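Local coordinates for protein insecticidal Delta-Endotoxin Cry8Ea1 (Bacillus Thuringiensis, PDB 3EB7) that kills soil-dwelling larvae of the beetle Holotrichia parallela, probably by binding gut receptors and inserting its helical domain into membranes to form pores, at residues A64-A67 / R68-L72; Q118-P121 / S122-V125; Q450-V453 / V454-S457. All coordinates share one frame; numbering follows the deposited sequence.

Contact 1 of 3, residues A64-A67 / R68-L72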
loop_
_atom_site.group_PDB
_atom_site.type_symbol
_atom_site.label_atom_id
_atom_site.label_comp_id
_atom_site.label_asym_id
_atom_site.label_seq_id
_atom_site.Cartn_x
_atom_site.Cartn_y
_atom_site.Cartn_z
ATOM N N ALA A 64 11.071 -8.899 -25.153
ATOM C CA ALA A 64 11.213 -9.423 -26.508
ATOM C C ALA A 64 9.842 -9.406 -27.188
ATOM O O ALA A 64 8.805 -9.638 -26.525
ATOM C CB ALA A 64 11.785 -10.824 -26.483
ATOM N N GLU A 65 9.854 -9.091 -28.487
ATOM C CA GLU A 65 8.654 -8.960 -29.333
ATOM C C GLU A 65 7.731 -10.183 -29.282
ATOM O O GLU A 65 6.497 -10.059 -29.201
ATOM C CB GLU A 65 9.049 -8.693 -30.796
ATOM C CG GLU A 65 7.835 -8.666 -31.770
ATOM C CD GLU A 65 6.847 -7.507 -31.503
ATOM O OE1 GLU A 65 5.691 -7.580 -31.971
ATOM O OE2 GLU A 65 7.221 -6.521 -30.831
ATOM N N TYR A 66 8.341 -11.361 -29.337
ATOM C CA TYR A 66 7.600 -12.579 -29.317
ATOM C C TYR A 66 6.812 -12.667 -28.027
ATOM O O TYR A 66 5.616 -12.973 -28.069
ATOM C CB TYR A 66 8.545 -13.768 -29.424
ATOM C CG TYR A 66 7.813 -15.075 -29.598
ATOM C CD1 TYR A 66 7.700 -15.674 -30.864
ATOM C CD2 TYR A 66 7.249 -15.738 -28.492
ATOM C CE1 TYR A 66 7.020 -16.907 -31.046
ATOM C CE2 TYR A 66 6.571 -16.966 -28.658
ATOM C CZ TYR A 66 6.459 -17.534 -29.940
ATOM O OH TYR A 66 5.792 -18.736 -30.092
ATOM N N ALA A 67 7.497 -12.437 -26.892
ATOM C CA ALA A 67 6.865 -12.484 -25.556
ATOM C C ALA A 67 5.780 -11.395 -25.389
ATOM O O ALA A 67 4.728 -11.659 -24.822
ATOM C CB ALA A 67 7.914 -12.381 -24.438
ATOM N N ARG A 68 6.035 -10.189 -25.898
ATOM C CA ARG A 68 5.028 -9.136 -25.839
ATOM C C ARG A 68 3.779 -9.494 -26.664
ATOM O O ARG A 68 2.628 -9.408 -26.151
ATOM C CB ARG A 68 5.589 -7.794 -26.301
ATOM C CG ARG A 68 4.538 -6.672 -26.321
ATOM C CD ARG A 68 5.064 -5.342 -26.915
ATOM N NE ARG A 68 6.491 -5.148 -26.678
ATOM C CZ ARG A 68 7.017 -4.494 -25.634
ATOM N NH1 ARG A 68 6.244 -3.909 -24.706
ATOM N NH2 ARG A 68 8.341 -4.404 -25.553
ATOM N N ALA A 69 4.008 -9.872 -27.927
ATOM C CA ALA A 69 2.919 -10.195 -28.879
ATOM C C ALA A 69 1.975 -11.261 -28.338
ATOM O O ALA A 69 0.749 -11.097 -28.416
ATOM C CB ALA A 69 3.468 -10.640 -30.225
ATOM N N LYS A 70 2.550 -12.336 -27.792
ATOM C CA LYS A 70 1.768 -13.445 -27.246
ATOM C C LYS A 70 0.937 -13.076 -26.014
ATOM O O LYS A 70 -0.261 -13.338 -25.982
ATOM C CB LYS A 70 2.683 -14.612 -26.937
ATOM C CG LYS A 70 1.990 -15.917 -26.758
ATOM C CD LYS A 70 3.068 -17.029 -26.681
ATOM C CE LYS A 70 2.525 -18.280 -25.972
ATOM N NZ LYS A 70 3.473 -19.446 -26.010
ATOM N N ALA A 71 1.559 -12.477 -25.006
ATOM C CA ALA A 71 0.842 -12.012 -23.808
ATOM C C ALA A 71 -0.319 -11.061 -24.197
ATOM O O ALA A 71 -1.425 -11.216 -23.741
ATOM C CB ALA A 71 1.809 -11.328 -22.853
ATOM N N LEU A 72 -0.068 -10.120 -25.096
ATOM C CA LEU A 72 -1.101 -9.189 -25.567
ATOM C C LEU A 72 -2.274 -9.882 -26.232
ATOM O O LEU A 72 -3.427 -9.499 -25.993
ATOM C CB LEU A 72 -0.481 -8.143 -26.514
ATOM C CG LEU A 72 -0.073 -6.746 -26.040
ATOM C CD1 LEU A 72 0.020 -6.521 -24.493
ATOM C CD2 LEU A 72 1.174 -6.236 -26.776
HETATM O O HOH W 1 8.605 -4.870 -28.452
#
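The first two turns of helix 65-93, in the helical N-terminal domain, are opened by Ala64 at the N-cap position, whose carbonyl O accepts the N-H of Arg68. That bond measures 2.9 Å from Arg68 N to Ala64 O. The i+4 to i ladder continues with Ala69 N to Glu65 O at 2.8 Å and Lys70 N to Tyr66 O at 3.1 Å, then lengthens to 3.3 Å between Ala71 N and Ala67 O.

Two side-chain pairs ride on this ladder. Glu65 and Arg68 carry opposite charges, but OE2 of Glu65 stays 4.4 Å from NE of Arg68, too far for a salt bridge, and approaches the guanidinium at its edge. A water closes the gap: it donates to Glu65 OE2 and accepts from Arg68 NE, the latter at 2.8 Å. The bend of the arginine chain at chi3 (-31°) swings the guanidinium back toward the start of the helix, where its NH2 forms a salt bridge with Glu56, while Glu65 is reached only through the water. On another side of the helix, Tyr66 and Lys70 run side by side in the same direction. The extended lysine brings its CD to 4.0 Å from CE2 of the tyrosine, an apolar contact of a methylene with a ring carbon, reached obliquely; the ammonium group takes no part.

Ala71 is buried, its methyl against Met52 of helix 47-59. Arg68 also packs on Met52, while Lys70 reaches Ser122 in the turn that follows helix 99-119, so this helix start packs against both helix 47-59 and that turn.

Contact 2 of 3, residues Q118-P121 / S122-V125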
loop_
_atom_site.group_PDB
_atom_site.type_symbol
_atom_site.label_atom_id
_atom_site.label_comp_id
_atom_site.label_asym_id
_atom_site.label_seq_id
_atom_site.Cartn_x
_atom_site.Cartn_y
_atom_site.Cartn_z
ATOM N N GLN A 118 -3.535 -21.819 -18.492
ATOM C CA GLN A 118 -2.668 -21.881 -19.683
ATOM C C GLN A 118 -1.820 -20.639 -19.840
ATOM O O GLN A 118 -0.699 -20.729 -20.304
ATOM C CB GLN A 118 -3.448 -22.066 -20.989
ATOM C CG GLN A 118 -4.370 -23.292 -21.092
ATOM C CD GLN A 118 -4.968 -23.407 -22.515
ATOM O OE1 GLN A 118 -5.584 -22.468 -23.031
ATOM N NE2 GLN A 118 -4.752 -24.559 -23.155
ATOM N N TYR A 119 -2.349 -19.477 -19.472
ATOM C CA TYR A 119 -1.706 -18.197 -19.816
ATOM C C TYR A 119 -0.737 -17.632 -18.764
ATOM O O TYR A 119 0.191 -16.905 -19.113
ATOM C CB TYR A 119 -2.766 -17.136 -20.129
ATOM C CG TYR A 119 -3.566 -17.354 -21.388
ATOM C CD1 TYR A 119 -4.777 -16.677 -21.599
ATOM C CD2 TYR A 119 -3.126 -18.244 -22.364
ATOM C CE1 TYR A 119 -5.520 -16.869 -22.787
ATOM C CE2 TYR A 119 -3.854 -18.448 -23.525
ATOM C CZ TYR A 119 -5.030 -17.755 -23.738
ATOM O OH TYR A 119 -5.682 -17.963 -24.927
ATOM N N MET A 120 -0.963 -17.912 -17.484
ATOM C CA MET A 120 -0.080 -17.354 -16.430
ATOM C C MET A 120 1.436 -17.461 -16.712
ATOM O O MET A 120 2.179 -16.538 -16.355
ATOM C CB MET A 120 -0.410 -17.904 -15.032
ATOM C CG MET A 120 -1.760 -17.459 -14.478
ATOM S SD MET A 120 -2.004 -15.660 -14.428
ATOM C CE MET A 120 -0.671 -15.128 -13.326
ATOM N N PRO A 121 1.902 -18.591 -17.313
ATOM C CA PRO A 121 3.343 -18.691 -17.621
ATOM C C PRO A 121 3.851 -17.654 -18.615
ATOM O O PRO A 121 5.035 -17.325 -18.591
ATOM C CB PRO A 121 3.511 -20.121 -18.155
ATOM C CG PRO A 121 2.354 -20.917 -17.555
ATOM C CD PRO A 121 1.204 -19.869 -17.585
ATOM N N SER A 122 2.959 -17.126 -19.453
ATOM C CA SER A 122 3.287 -16.038 -20.395
ATOM C C SER A 122 3.580 -14.710 -19.721
ATOM O O SER A 122 4.163 -13.839 -20.346
ATOM C CB SER A 122 2.141 -15.795 -21.385
ATOM O OG SER A 122 1.858 -16.957 -22.134
ATOM N N PHE A 123 3.142 -14.543 -18.473
ATOM C CA PHE A 123 3.359 -13.322 -17.706
ATOM C C PHE A 123 4.594 -13.405 -16.771
ATOM O O PHE A 123 4.825 -12.533 -15.916
ATOM C CB PHE A 123 2.073 -12.982 -16.940
ATOM C CG PHE A 123 0.812 -13.125 -17.779
ATOM C CD1 PHE A 123 -0.363 -13.597 -17.210
ATOM C CD2 PHE A 123 0.810 -12.769 -19.155
ATOM C CE1 PHE A 123 -1.536 -13.739 -17.971
ATOM C CE2 PHE A 123 -0.354 -12.910 -19.940
ATOM C CZ PHE A 123 -1.528 -13.398 -19.343
ATOM N N ARG A 124 5.398 -14.449 -16.943
ATOM C CA ARG A 124 6.630 -14.596 -16.175
ATOM C C ARG A 124 7.650 -15.340 -17.016
ATOM O O ARG A 124 8.391 -16.205 -16.508
ATOM C CB ARG A 124 6.393 -15.324 -14.846
ATOM C CG ARG A 124 5.602 -16.598 -15.000
ATOM C CD ARG A 124 5.823 -17.521 -13.833
ATOM N NE ARG A 124 4.896 -18.653 -13.806
ATOM C CZ ARG A 124 5.104 -19.834 -14.397
ATOM N NH1 ARG A 124 6.212 -20.079 -15.099
ATOM N NH2 ARG A 124 4.174 -20.769 -14.283
ATOM N N VAL A 125 7.702 -14.975 -18.299
ATOM C CA VAL A 125 8.689 -15.541 -19.231
ATOM C C VAL A 125 10.089 -15.320 -18.661
ATOM O O VAL A 125 10.417 -14.201 -18.178
ATOM C CB VAL A 125 8.565 -14.952 -20.658
ATOM C CG1 VAL A 125 9.638 -15.561 -21.623
ATOM C CG2 VAL A 125 7.164 -15.163 -21.184
#
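One face of the Phe123 ring is occupied by the carbonyl O of Tyr119, which stands 3.7 Å above the ring plane and over its centre. At the edge of the same ring sits the sulfur of Met120: SD is 3.8 Å from Phe123 CD1, and its direction from the centroid is 81° off the normal, which makes this an edge-on Met-aromatic contact. The two side chains cross at about a right angle. Phe123 CG is anti to the carbonyl carbon (chi1 -44°), a setting that turns the ring back over the preceding turn and brings CZ to 4.0 Å from Tyr119 CB. A second flat group, the Arg124 guanidinium, has Pro121 CA over the centre of one face, 3.8 Å above its plane, while NH2 of Arg124 lies 3.7 Å from Pro121 CG.

These contacts are set up by the change from helix 99-119 to a 3-10 turn, identified by bonds that run from i+3 to i: Ser122 N donates to Tyr119 O at 2.8 Å and Phe123 N to Met120 O at 3.1 Å. The next bond, Arg124 N to Pro121 O, is weak. Tyr119 O accepts from Ser122 N and also lies over the phenylalanine ring, the latter a packing contact set by the turn and not a hydrogen bond.

Ser122 OG is hydrogen-bonded to Glu74 of helix 65-93, tying the turn to that helix. Phe123 also packs on Leu75 of the same helix and on Val135 and Ala139 of helix 133-153; Met120 reaches Tyr136 and Ala139 there, and Tyr178 of helix 161-191.

Contact 3 of 3, residues Q450-V453 / V454-S457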
loop_
_atom_site.group_PDB
_atom_site.type_symbol
_atom_site.label_atom_id
_atom_site.label_comp_id
_atom_site.label_asym_id
_atom_site.label_seq_id
_atom_site.Cartn_x
_atom_site.Cartn_y
_atom_site.Cartn_z
ATOM N N GLN A 450 -9.577 -5.440 10.459
ATOM C CA GLN A 450 -8.129 -5.727 10.496
ATOM C C GLN A 450 -7.379 -4.547 11.072
ATOM O O GLN A 450 -7.585 -3.413 10.632
ATOM C CB GLN A 450 -7.582 -6.063 9.105
ATOM C CG GLN A 450 -8.126 -7.377 8.556
ATOM C CD GLN A 450 -7.609 -7.678 7.165
ATOM O OE1 GLN A 450 -6.777 -6.951 6.628
ATOM N NE2 GLN A 450 -8.082 -8.755 6.584
ATOM N N ILE A 451 -6.530 -4.815 12.069
ATOM C CA ILE A 451 -5.795 -3.787 12.771
ATOM C C ILE A 451 -4.360 -4.237 12.846
ATOM O O ILE A 451 -4.012 -5.043 13.718
ATOM C CB ILE A 451 -6.269 -3.569 14.239
ATOM C CG1 ILE A 451 -7.810 -3.572 14.342
ATOM C CG2 ILE A 451 -5.562 -2.312 14.855
ATOM C CD1 ILE A 451 -8.482 -2.204 14.156
ATOM N N PRO A 452 -3.522 -3.711 11.939
ATOM C CA PRO A 452 -2.083 -3.922 11.966
ATOM C C PRO A 452 -1.537 -3.425 13.291
ATOM O O PRO A 452 -1.881 -2.322 13.701
ATOM C CB PRO A 452 -1.604 -3.018 10.830
ATOM C CG PRO A 452 -2.762 -2.965 9.897
ATOM C CD PRO A 452 -3.927 -2.852 10.802
ATOM N N VAL A 453 -0.692 -4.198 13.965
ATOM C CA VAL A 453 -0.227 -3.783 15.303
ATOM C C VAL A 453 0.722 -2.567 15.284
ATOM O O VAL A 453 0.963 -1.926 16.323
ATOM C CB VAL A 453 0.379 -4.959 16.117
ATOM C CG1 VAL A 453 -0.701 -6.002 16.434
ATOM C CG2 VAL A 453 1.596 -5.587 15.347
ATOM N N VAL A 454 1.215 -2.237 14.094
ATOM C CA VAL A 454 2.046 -1.052 13.878
ATOM C C VAL A 454 1.220 0.244 14.110
ATOM O O VAL A 454 1.781 1.326 14.263
ATOM C CB VAL A 454 2.803 -1.137 12.509
ATOM C CG1 VAL A 454 1.867 -0.921 11.286
ATOM C CG2 VAL A 454 4.015 -0.212 12.484
ATOM N N LYS A 455 -0.094 0.109 14.229
ATOM C CA LYS A 455 -0.978 1.224 14.568
ATOM C C LYS A 455 -1.168 1.419 16.077
ATOM O O LYS A 455 -2.199 1.942 16.515
ATOM C CB LYS A 455 -2.357 1.055 13.891
ATOM C CG LYS A 455 -2.305 0.795 12.375
ATOM C CD LYS A 455 -3.739 0.954 11.854
ATOM C CE LYS A 455 -4.026 2.415 11.432
ATOM N NZ LYS A 455 -5.469 2.770 11.458
ATOM N N ALA A 456 -0.205 0.951 16.872
ATOM C CA ALA A 456 -0.202 1.196 18.329
ATOM C C ALA A 456 0.196 2.612 18.668
ATOM O O ALA A 456 0.895 3.296 17.892
ATOM C CB ALA A 456 0.710 0.239 19.019
ATOM N N SER A 457 -0.240 3.067 19.845
ATOM C CA SER A 457 0.025 4.428 20.296
ATOM C C SER A 457 1.447 4.589 20.784
ATOM O O SER A 457 1.906 5.719 20.981
ATOM C CB SER A 457 -0.935 4.802 21.436
ATOM O OG SER A 457 -0.706 4.001 22.604
#
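Pro452 and Lys455 make the close-packed part of this turn, their side chains lying alongside each other and pointing the same way. The tightness centres on the proline carbonyl O, which is met twice by the lysine. Lys455 N donates to Pro452 O at 3.1 Å, and Lys455 CG, anti to its own carbonyl carbon (chi1 -52°), doubles back to 3.4 Å from the same Pro452 O. CD of Lys455 then lies 4.0 Å from Pro452 CD, so the aliphatic chain follows the proline ring before bending at chi3. Val454 CG1 adds a contact with Pro452 CB at 4.1 Å.

The looser part is the exit of the turn, where the following bond, Ala456 N to Val453 O, is weak and bent to 133°. No solvent side goes with it, because all five touching residues are buried. Val453 and Ala456 are covered by Ile487 of strand 482-491, and Val453 also by Ile580 and Ile583 of strand 578-588. The lysine ammonium is satisfied by a salt bridge to Asp438 and hydrogen bonds to Asn441 and Gln237.

An i+3 to i bond, Lys455 N to Pro452 O, with Val453 and Val454 both in 3-10-like conformation at the two central positions, marks a type I beta turn, here ending strand 448-452 in the C-terminal beta domain.

Contacts 1 and 2 are neighbours in the helical N-terminal domain, their centres about 11 Å apart. They touch where Ala71 CB meets Phe123 CE2 at 4.0 Å, so the beginning of helix 65-93 packs against the turn that follows helix 99-119, the next helix along the chain. Contact 3 comes last in sequence and lies in a different domain, the beta-rich C-terminal part. Its centre is about 43 Å from that of contact 1 and about 37 Å from that of contact 2, on the opposite side of the chain's centre. Together they sample the probable pore-forming helical bundle and a beta domain of the three-domain Cry toxin architecture.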